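PDB 3IJ3: cytosol aminopeptidase from Coxiella burnetii, which probably removes amino-terminal residues from peptides as a manganese-dependent metalloaminopeptidase of the M17 family. Local coordinates for residues P243-V248 and L292-R297. Numbering follows the deposited sequence. Where two conformers were deposited one is given.
Sequences PKVTLV and LPVRLR. With SO4 (sulfate ion), chain G.
Val245 and Arg297 illustrate how two parallel strands are stitched together: along residues 243-248, Pro243 offers its O, Val245 both its N and O, and Leu247 its N, so that the backbones of Arg295 and Arg297 each donate and accept once. Arg295 N donates almost straight to Pro243 O at 2.8 Å, rising 39° out of that carbonyl's plane, and Val245 N answers to Arg295 O. Val245 O then accepts from Arg297 N at 3.1 Å, in the carbonyl plane; Leu247 N donates to Arg297 O, and the ladder continues with Leu247 bonded to Leu299. Arg295 O is gripped a second time, by a water that also donates to Thr246 OG1 at 2.9 Å; chi1 of -59° sets that hydroxyl beside its own backbone N, while OG1 also lies against CB of Arg297.

On the face carrying Val245 and Leu296 the contact is apolar. Val245 CG2 meets Val294 CG1 at 3.8 Å, and Leu247 CD1 lies 3.9 Å from Leu296 CD1, the side chains angled across one another. Helix 275-289 packs on this layer through Leu283 and Ile287, while Tyr481 of the C-terminal helix covers Val245 and Val294.

The other face is polar. Lys244 and Arg295 run side by side, CG to CG, before the arginine bends at chi2 (55°) and leads away; its NH2 donates to sulfate O3 at 3.2 Å, Lys203 and Lys236 bind the same anion, and NH1 reaches Gly238 O. Arg297 stays extended beside Thr246, and its buried guanidinium forms salt bridges with Asp234, Glu345 and Glu349, which probably offset its charge. With helix 275-289 lying between strands 244-252 and 295-305 in the chain, the pair forms a beta-alpha-beta crossover in the central mixed sheet of the M17 catalytic domain.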
ATOM      1  N   PRO A 243     -15.635 -37.450  34.986  1.00 18.46           N
ATOM      2  CA  PRO A 243     -14.429 -36.911  34.352  1.00 18.01           C
ATOM      3  C   PRO A 243     -14.618 -35.466  33.976  1.00 17.39           C
ATOM      4  O   PRO A 243     -15.665 -35.111  33.470  1.00 16.50           O
ATOM      5  CB  PRO A 243     -14.273 -37.765  33.085  1.00 18.79           C
ATOM      6  CG  PRO A 243     -15.047 -38.997  33.357  1.00 20.10           C
ATOM      7  CD  PRO A 243     -16.187 -38.582  34.226  1.00 19.52           C
ATOM      8  N   LYS A 244     -13.585 -34.659  34.197  1.00 14.84           N
ATOM      9  CA  LYS A 244     -13.658 -33.246  33.905  1.00 16.53           C
ATOM     10  C   LYS A 244     -13.360 -32.947  32.441  1.00 15.56           C
ATOM     11  O   LYS A 244     -12.295 -33.282  31.933  1.00 15.90           O
ATOM     12  CB  LYS A 244     -12.696 -32.466  34.797  1.00 15.93           C
ATOM     13  CG  LYS A 244     -13.068 -32.407  36.270  1.00 19.05           C
ATOM     14  CD  LYS A 244     -12.022 -31.580  37.031  1.00 20.07           C
ATOM     15  CE  LYS A 244     -12.442 -31.270  38.471  1.00 25.51           C
ATOM     16  NZ  LYS A 244     -12.601 -32.469  39.275  1.00 22.25           N
ATOM     17  N   VAL A 245     -14.331 -32.338  31.769  1.00 15.23           N
ATOM     18  CA  VAL A 245     -14.181 -31.871  30.384  1.00 14.77           C
ATOM     19  C   VAL A 245     -14.343 -30.369  30.485  1.00 15.29           C
ATOM     20  O   VAL A 245     -15.402 -29.897  30.935  1.00 14.18           O
ATOM     21  CB  VAL A 245     -15.238 -32.462  29.453  1.00 14.87           C
ATOM     22  CG1 VAL A 245     -15.173 -31.789  28.048  1.00 15.81           C
ATOM     23  CG2 VAL A 245     -15.070 -33.980  29.365  1.00 14.28           C
ATOM     24  N   THR A 246     -13.312 -29.622  30.081  1.00 14.39           N
ATOM     25  CA  THR A 246     -13.323 -28.171  30.158  1.00 14.75           C
ATOM     26  C   THR A 246     -13.234 -27.570  28.764  1.00 14.52           C
ATOM     27  O   THR A 246     -12.322 -27.912  27.972  1.00 14.60           O
ATOM     28  CB  THR A 246     -12.174 -27.629  31.062  1.00 15.18           C
ATOM     29  OG1 THR A 246     -12.314 -28.159  32.390  1.00 15.70           O
ATOM     30  CG2 THR A 246     -12.162 -26.033  31.094  1.00 14.60           C
ATOM     31  N   LEU A 247     -14.193 -26.685  28.463  1.00 14.51           N
ATOM     32  CA  LEU A 247     -14.300 -26.015  27.187  1.00 15.41           C
ATOM     33  C   LEU A 247     -13.909 -24.553  27.372  1.00 15.76           C
ATOM     34  O   LEU A 247     -14.298 -23.917  28.355  1.00 16.17           O
ATOM     35  CB  LEU A 247     -15.735 -26.082  26.677  1.00 14.46           C
ATOM     36  CG  LEU A 247     -16.383 -27.471  26.607  1.00 15.15           C
ATOM     37  CD1 LEU A 247     -17.845 -27.351  26.053  1.00 14.72           C
ATOM     38  CD2 LEU A 247     -15.544 -28.460  25.785  1.00 15.59           C
ATOM     39  N   VAL A 248     -13.114 -24.052  26.440  1.00 16.13           N
ATOM     40  CA  VAL A 248     -12.634 -22.695  26.467  1.00 15.76           C
ATOM     41  C   VAL A 248     -12.957 -22.025  25.135  1.00 15.89           C
ATOM     42  O   VAL A 248     -12.735 -22.590  24.065  1.00 16.40           O
ATOM     43  CB  VAL A 248     -11.143 -22.676  26.734  1.00 16.93           C
ATOM     44  CG1 VAL A 248     -10.609 -21.205  26.756  1.00 19.24           C
ATOM     45  CG2 VAL A 248     -10.798 -23.406  28.047  1.00 17.70           C
ATOM     46  N   LEU A 292     -24.557 -35.750  29.125  0.50 17.98           N
ATOM     47  CA  LEU A 292     -23.336 -36.529  29.032  0.50 17.70           C
ATOM     48  C   LEU A 292     -22.756 -36.651  30.460  0.50 18.14           C
ATOM     49  O   LEU A 292     -22.746 -35.661  31.207  0.50 18.13           O
ATOM     50  CB  LEU A 292     -22.360 -35.814  28.107  0.50 18.08           C
ATOM     51  CG  LEU A 292     -21.156 -36.614  27.637  0.50 16.71           C
ATOM     52  CD1 LEU A 292     -21.604 -37.737  26.706  0.50 15.84           C
ATOM     53  CD2 LEU A 292     -20.151 -35.687  26.943  0.50 15.88           C
ATOM     54  N   PRO A 293     -22.277 -37.854  30.854  1.00 18.21           N
ATOM     55  CA  PRO A 293     -21.758 -38.071  32.206  1.00 18.86           C
ATOM     56  C   PRO A 293     -20.336 -37.549  32.421  1.00 18.55           C
ATOM     57  O   PRO A 293     -19.369 -38.325  32.577  1.00 17.72           O
ATOM     58  CB  PRO A 293     -21.848 -39.592  32.368  1.00 19.22           C
ATOM     59  CG  PRO A 293     -21.641 -40.109  30.994  1.00 18.81           C
ATOM     60  CD  PRO A 293     -22.259 -39.106  30.065  1.00 18.92           C
ATOM     61  N   VAL A 294     -20.246 -36.223  32.425  1.00 16.69           N
ATOM     62  CA  VAL A 294     -19.001 -35.516  32.636  1.00 16.12           C
ATOM     63  C   VAL A 294     -19.227 -34.365  33.607  1.00 15.82           C
ATOM     64  O   VAL A 294     -20.371 -33.983  33.880  1.00 16.05           O
ATOM     65  CB  VAL A 294     -18.425 -34.927  31.323  1.00 16.26           C
ATOM     66  CG1 VAL A 294     -18.123 -36.048  30.322  1.00 15.77           C
ATOM     67  CG2 VAL A 294     -19.371 -33.862  30.688  1.00 15.89           C
ATOM     68  N   ARG A 295     -18.126 -33.866  34.145  1.00 14.79           N
ATOM     69  CA  ARG A 295     -18.115 -32.656  34.968  1.00 15.67           C
ATOM     70  C   ARG A 295     -17.667 -31.572  33.992  1.00 15.59           C
ATOM     71  O   ARG A 295     -16.491 -31.480  33.640  1.00 16.41           O
ATOM     72  CB  ARG A 295     -17.161 -32.805  36.147  1.00 15.53           C
ATOM     73  CG  ARG A 295     -17.018 -31.579  37.022  1.00 17.57           C
ATOM     74  CD  ARG A 295     -18.346 -31.034  37.566  1.00 24.02           C
ATOM     75  NE  ARG A 295     -18.103 -29.910  38.483  1.00 24.41           N
ATOM     76  CZ  ARG A 295     -19.035 -29.241  39.164  1.00 30.49           C
ATOM     77  NH1 ARG A 295     -20.336 -29.546  39.044  1.00 27.32           N
ATOM     78  NH2 ARG A 295     -18.659 -28.250  39.980  1.00 27.87           N
ATOM     79  N   LEU A 296     -18.630 -30.772  33.541  1.00 14.43           N
ATOM     80  CA  LEU A 296     -18.409 -29.751  32.539  1.00 14.99           C
ATOM     81  C   LEU A 296     -18.019 -28.412  33.137  1.00 15.58           C
ATOM     82  O   LEU A 296     -18.595 -27.966  34.148  1.00 14.47           O
ATOM     83  CB  LEU A 296     -19.688 -29.542  31.735  1.00 14.66           C
ATOM     84  CG  LEU A 296     -19.733 -28.395  30.709  1.00 16.46           C
ATOM     85  CD1 LEU A 296     -18.749 -28.679  29.563  1.00 17.64           C
ATOM     86  CD2 LEU A 296     -21.167 -28.235  30.200  1.00 18.58           C
ATOM     87  N   ARG A 297     -17.040 -27.774  32.521  1.00 14.83           N
ATOM     88  CA  ARG A 297     -16.685 -26.417  32.873  1.00 15.75           C
ATOM     89  C   ARG A 297     -16.524 -25.683  31.549  1.00 14.53           C
ATOM     90  O   ARG A 297     -15.996 -26.244  30.580  1.00 15.29           O
ATOM     91  CB  ARG A 297     -15.391 -26.366  33.682  1.00 14.84           C
ATOM     92  CG  ARG A 297     -14.989 -24.978  34.066  1.00 17.46           C
ATOM     93  CD  ARG A 297     -13.685 -24.971  34.838  1.00 18.99           C
ATOM     94  NE  ARG A 297     -13.486 -23.722  35.571  1.00 19.45           N
ATOM     95  CZ  ARG A 297     -12.390 -23.443  36.279  1.00 21.96           C
ATOM     96  NH1 ARG A 297     -11.360 -24.290  36.300  1.00 21.92           N
ATOM     97  NH2 ARG A 297     -12.314 -22.304  36.957  1.00 18.21           N
TER
HETATM   98  S   SO4 G 464     -15.874 -26.907  42.027  0.50 42.94           S
HETATM   99  O1  SO4 G 464     -17.012 -25.994  42.012  0.50 42.39           O
HETATM  100  O2  SO4 G 464     -16.174 -28.049  42.887  0.50 45.78           O
HETATM  101  O3  SO4 G 464     -15.624 -27.392  40.681  0.50 39.74           O
HETATM  102  O4  SO4 G 464     -14.687 -26.232  42.539  0.50 43.87           O
HETATM  103  O   HOH W   1     -14.275 -29.680  33.902  1.00 16.20           O